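Local coordinates for Fe-regulated protein B (Neisseria meningitidis, PDB 4AIP) that probably carries iron across the meningococcal outer membrane as a TonB-dependent transporter with a plugged beta-barrel, at residues Leu461-Phe466 against Ser477-Asn482; Lys530-Arg535 against Asp561-Pro566. All blocks are in the same frame, centred on the assembly; numbering follows the deposited sequence.

Contact 1. Residues Leu461-Phe466 against Ser477-Asn482; sequences LRYDRF and SSSNLN
L481 lays its CD1 methyl against L461, where CD2 is 3.6 Å away, and the same methyl sits at the edge of the Y463 ring, near the ring plane. The L481 and Y463 side chains meet at about a right angle. Y463 has its CG anti to the backbone N (chi1 173°), a setting that runs the ring along the neighbouring strand toward S479; there its OH comes within 3.6 Å of S479 OG. R465 shares this face, its CB 4.0 Å from the CB of S479.

On the other face, which also carries F466, S478, N480 and N482, a charged pair stands out. R462 bends at chi3 (58°) and grips the D464 carboxylate side-on, NE spread over both oxygens on their syn lone pairs and NH2 forming a salt bridge to OD1 at 2.8 Å. Lying close to the guanidinium plane, these bonds fix the rotation of both groups. NH1 is bound by the carbonyl of A156, in the plug domain, and NH2 also by N383, consistent with this face being turned toward the barrel interior, where the plug lies. Further along, the F466 ring covers S478: the S478 N stands 3.9 Å above one ring face, offset toward the rim, and CE2 of F466 meets CB of S478 at 3.6 Å.

Beneath the side chains the backbones are laced antiparallel, their directions 168° apart. R462–N482, D464–N480 and F466–S478 are hydrogen-bonded pairs; at the central one, D464 N reaches N480 O at 2.8 Å and N480 N reaches D464 O at 2.7 Å. Such a ladder is characteristic of an antiparallel beta hairpin, here one in the barrel wall of a TonB-dependent transporter, with one face exposed and the other linked to the plug through R462.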
# COMPACT_ATOMS: atom_id res chain seq x y z
N LEU B 461 41.65 -15.96 21.50
CA LEU B 461 42.36 -15.46 20.35
C LEU B 461 41.50 -15.47 19.13
O LEU B 461 40.77 -16.47 18.88
CB LEU B 461 43.46 -16.44 20.07
CG LEU B 461 44.71 -15.77 19.64
CD1 LEU B 461 45.30 -15.38 20.93
CD2 LEU B 461 45.52 -16.86 19.03
N ARG B 462 41.63 -14.43 18.31
CA ARG B 462 40.95 -14.43 17.03
C ARG B 462 42.00 -14.21 15.99
O ARG B 462 42.97 -13.48 16.21
CB ARG B 462 39.99 -13.27 16.86
CG ARG B 462 38.82 -13.24 17.81
CD ARG B 462 37.93 -12.04 17.49
NE ARG B 462 37.46 -12.06 16.11
CZ ARG B 462 36.41 -12.78 15.69
NH1 ARG B 462 35.75 -13.53 16.56
NH2 ARG B 462 36.05 -12.74 14.42
N TYR B 463 41.75 -14.77 14.83
CA TYR B 463 42.53 -14.47 13.74
C TYR B 463 41.53 -13.92 12.71
O TYR B 463 40.53 -14.62 12.43
CB TYR B 463 43.13 -15.79 13.27
CG TYR B 463 43.86 -15.65 12.01
CD1 TYR B 463 45.09 -15.04 11.99
CD2 TYR B 463 43.31 -16.11 10.80
CE1 TYR B 463 45.78 -14.89 10.81
CE2 TYR B 463 44.02 -15.97 9.61
CZ TYR B 463 45.23 -15.36 9.64
OH TYR B 463 45.91 -15.23 8.49
N ASP B 464 41.74 -12.71 12.20
CA ASP B 464 40.77 -12.06 11.34
C ASP B 464 41.42 -11.63 10.05
O ASP B 464 42.50 -10.98 10.08
CB ASP B 464 40.20 -10.76 11.96
CG ASP B 464 39.27 -11.02 13.14
OD1 ASP B 464 38.08 -11.38 13.00
OD2 ASP B 464 39.75 -10.82 14.25
N ARG B 465 40.76 -11.90 8.93
CA ARG B 465 41.27 -11.35 7.67
C ARG B 465 40.14 -10.68 6.99
O ARG B 465 39.00 -11.07 7.15
CB ARG B 465 41.74 -12.42 6.68
CG ARG B 465 42.11 -13.80 7.23
CD ARG B 465 42.63 -14.60 6.03
NE ARG B 465 42.91 -13.64 4.95
CZ ARG B 465 43.62 -13.92 3.87
NH1 ARG B 465 44.14 -15.15 3.72
NH2 ARG B 465 43.80 -12.96 2.92
N PHE B 466 40.49 -9.76 6.14
CA PHE B 466 39.54 -9.16 5.32
C PHE B 466 40.12 -9.09 3.96
O PHE B 466 41.36 -9.14 3.78
CB PHE B 466 39.25 -7.75 5.78
CG PHE B 466 40.36 -6.78 5.61
CD1 PHE B 466 40.51 -6.05 4.42
CD2 PHE B 466 41.22 -6.50 6.68
CE1 PHE B 466 41.54 -5.10 4.25
CE2 PHE B 466 42.26 -5.52 6.54
CZ PHE B 466 42.42 -4.83 5.33
N SER B 477 44.27 -7.00 0.84
CA SER B 477 43.87 -7.70 2.07
C SER B 477 44.91 -7.56 3.12
O SER B 477 45.97 -6.98 2.84
CB SER B 477 43.45 -9.16 1.88
OG SER B 477 44.05 -9.76 0.83
N SER B 478 44.56 -8.03 4.32
CA SER B 478 45.45 -8.08 5.46
C SER B 478 44.79 -8.98 6.44
O SER B 478 43.64 -9.37 6.23
CB SER B 478 45.62 -6.69 6.10
OG SER B 478 46.77 -6.71 6.93
N SER B 479 45.49 -9.30 7.52
CA SER B 479 44.98 -10.17 8.53
C SER B 479 45.55 -9.77 9.88
O SER B 479 46.53 -9.06 9.93
CB SER B 479 45.35 -11.60 8.21
OG SER B 479 46.72 -11.75 8.32
N ASN B 480 44.94 -10.22 10.97
CA ASN B 480 45.38 -9.85 12.30
C ASN B 480 45.18 -10.95 13.28
O ASN B 480 44.21 -11.70 13.19
CB ASN B 480 44.61 -8.63 12.82
CG ASN B 480 44.99 -7.36 12.08
OD1 ASN B 480 44.61 -7.17 10.92
ND2 ASN B 480 45.78 -6.52 12.73
N LEU B 481 46.09 -11.03 14.23
CA LEU B 481 45.98 -11.95 15.32
C LEU B 481 45.66 -11.14 16.57
O LEU B 481 46.46 -10.30 16.94
CB LEU B 481 47.30 -12.67 15.42
CG LEU B 481 47.40 -14.00 16.12
CD1 LEU B 481 46.11 -14.87 16.03
CD2 LEU B 481 48.56 -14.72 15.40
N ASN B 482 44.49 -11.37 17.18
CA ASN B 482 43.98 -10.55 18.28
C ASN B 482 43.70 -11.29 19.58
O ASN B 482 42.68 -11.94 19.71
CB ASN B 482 42.69 -9.82 17.87
CG ASN B 482 42.83 -8.98 16.59
OD1 ASN B 482 42.17 -9.24 15.60
ND2 ASN B 482 43.68 -7.99 16.61

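Contact 2. Residues Lys530-Arg535 against Asp561-Pro566; sequences KAERAR and DALANP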
# COMPACT_ATOMS: atom_id res chain seq x y z
N LYS B 530 45.59 -1.42 6.12
CA LYS B 530 45.25 -2.50 7.01
C LYS B 530 44.15 -2.12 7.92
O LYS B 530 43.61 -1.03 7.86
CB LYS B 530 46.44 -2.86 7.82
CG LYS B 530 47.28 -1.64 8.08
CD LYS B 530 48.16 -1.90 9.21
CE LYS B 530 48.88 -3.25 9.01
NZ LYS B 530 49.81 -3.13 7.83
N ALA B 531 43.83 -3.08 8.77
CA ALA B 531 42.69 -2.94 9.62
C ALA B 531 43.10 -2.08 10.81
O ALA B 531 44.25 -2.02 11.19
CB ALA B 531 42.19 -4.34 10.08
N GLU B 532 42.11 -1.39 11.37
CA GLU B 532 42.22 -0.69 12.63
C GLU B 532 42.36 -1.73 13.72
O GLU B 532 41.79 -2.82 13.62
CB GLU B 532 40.93 0.09 12.89
CG GLU B 532 40.76 1.23 11.93
CD GLU B 532 39.43 1.95 12.05
OE1 GLU B 532 38.46 1.33 12.60
OE2 GLU B 532 39.35 3.11 11.57
N ARG B 533 43.08 -1.39 14.78
CA ARG B 533 43.30 -2.36 15.79
C ARG B 533 43.27 -1.75 17.16
O ARG B 533 44.05 -0.86 17.48
CB ARG B 533 44.63 -3.05 15.58
CG ARG B 533 44.77 -4.20 16.51
CD ARG B 533 45.97 -4.99 16.10
NE ARG B 533 45.98 -6.31 16.76
CZ ARG B 533 46.94 -6.76 17.54
NH1 ARG B 533 48.04 -6.05 17.77
NH2 ARG B 533 46.80 -7.92 18.11
N ALA B 534 42.39 -2.30 17.99
CA ALA B 534 42.03 -1.72 19.26
C ALA B 534 42.71 -2.47 20.36
O ALA B 534 42.78 -3.71 20.31
CB ALA B 534 40.48 -1.81 19.48
N ARG B 535 43.13 -1.73 21.39
CA ARG B 535 43.66 -2.31 22.58
C ARG B 535 42.84 -1.66 23.66
O ARG B 535 42.95 -0.43 23.93
CB ARG B 535 45.16 -1.97 22.71
CG ARG B 535 45.93 -2.83 23.78
CD ARG B 535 46.92 -2.06 24.64
NE ARG B 535 47.65 -1.10 23.82
CZ ARG B 535 48.09 0.10 24.23
NH1 ARG B 535 47.88 0.49 25.46
NH2 ARG B 535 48.73 0.91 23.39
N ASP B 561 45.94 2.77 13.30
CA ASP B 561 45.62 2.66 11.86
C ASP B 561 44.19 3.06 11.47
O ASP B 561 43.61 2.58 10.47
CB ASP B 561 45.98 1.28 11.31
CG ASP B 561 47.46 0.96 11.44
OD1 ASP B 561 48.25 1.85 11.13
OD2 ASP B 561 47.83 -0.16 11.84
N ALA B 562 43.63 4.00 12.22
CA ALA B 562 42.35 4.58 11.86
C ALA B 562 42.33 5.09 10.42
O ALA B 562 43.35 5.59 9.90
CB ALA B 562 42.02 5.71 12.80
N LEU B 563 41.17 4.99 9.77
CA LEU B 563 41.06 5.35 8.38
C LEU B 563 39.88 6.23 8.27
O LEU B 563 38.84 5.96 8.87
CB LEU B 563 40.70 4.13 7.50
CG LEU B 563 41.48 2.83 7.66
CD1 LEU B 563 40.65 1.80 8.44
CD2 LEU B 563 41.79 2.36 6.27
N ALA B 564 39.96 7.25 7.43
CA ALA B 564 38.74 8.00 7.25
C ALA B 564 38.57 8.47 5.84
O ALA B 564 37.90 7.81 5.06
CB ALA B 564 38.65 9.15 8.25
N ASN B 565 39.16 9.60 5.50
CA ASN B 565 38.99 10.12 4.17
C ASN B 565 40.16 9.63 3.30
O ASN B 565 41.26 9.35 3.80
CB ASN B 565 38.94 11.64 4.21
CG ASN B 565 37.64 12.21 4.83
OD1 ASN B 565 36.57 11.56 4.82
ND2 ASN B 565 37.72 13.41 5.36
N PRO B 566 39.94 9.55 1.97
CA PRO B 566 40.97 8.99 1.14
C PRO B 566 42.10 10.00 0.77
O PRO B 566 41.91 11.23 0.82
CB PRO B 566 40.19 8.52 -0.09
CG PRO B 566 39.11 9.50 -0.22
CD PRO B 566 38.78 10.01 1.17
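E532 meets the 561–566 segment with CG, CD and one carboxylate oxygen, OE2. That OE2 accepts the backbone N-H of L563 at 3.2 Å, using the anti lone pair, and lies 3.4 Å from the CA of A562. Behind the carboxylate, CG rests against CD1 of L563 at 3.5 Å, so a polar grip and an apolar touch fall on the same residue. Beyond CG the glutamate chain is extended (chi2 174°), which carries the carboxylate out to this backbone.

Beside it, K530 and D561 overlap through the lysine's aliphatic part: CD of K530 lies 3.2 Å from OD2 of D561. The lysine bends at chi3 and chi4, and its NZ ends 5.4 Å from that oxygen, too far for a salt bridge. CB of D561 in turn faces the carbonyl oxygen of A531 at 3.7 Å.

The backbone explains the pattern. R533 still pairs with K560, but at D561, whose phi is positive (65°), the chain turns a corner; A562 then bonds to A581 on strand 575–597. Where the ladder between the hairpin strands gives out, a side chain takes over the link. On the other flank, the backbone of E532 is tied to R506, and its OE1 forms a salt bridge with R509, which probably helps orient the carboxylate.

With one oxygen held by an arginine and the other by a main-chain N-H, the buried E532 carboxylate probably stays ionised, whereas the opposite charges of K530 and D561, not in contact, would probably add a weaker, less directional attraction.

Contacts 1 and 2 belong to two hairpins of the barrel wall, separated by strand 495–506, which pairs with both 475–490 and 532–544. Their centres are 14 Å apart, yet they touch. R533 extends back across the intervening strand, its NH2 2.7 Å from L481 O and its CD 3.7 Å from N480 ND2. Nearby, F466 packs its CE2 3.7 Å from A531 N. The principle they illustrate is a division of labour: backbone pairing closes contact 1, while in contact 2, where a strand turns away, a carboxylate makes the join. Both stand apart from the bound detergent and from R276, which binds L-glutamate in a structure of this protein but has none bound here.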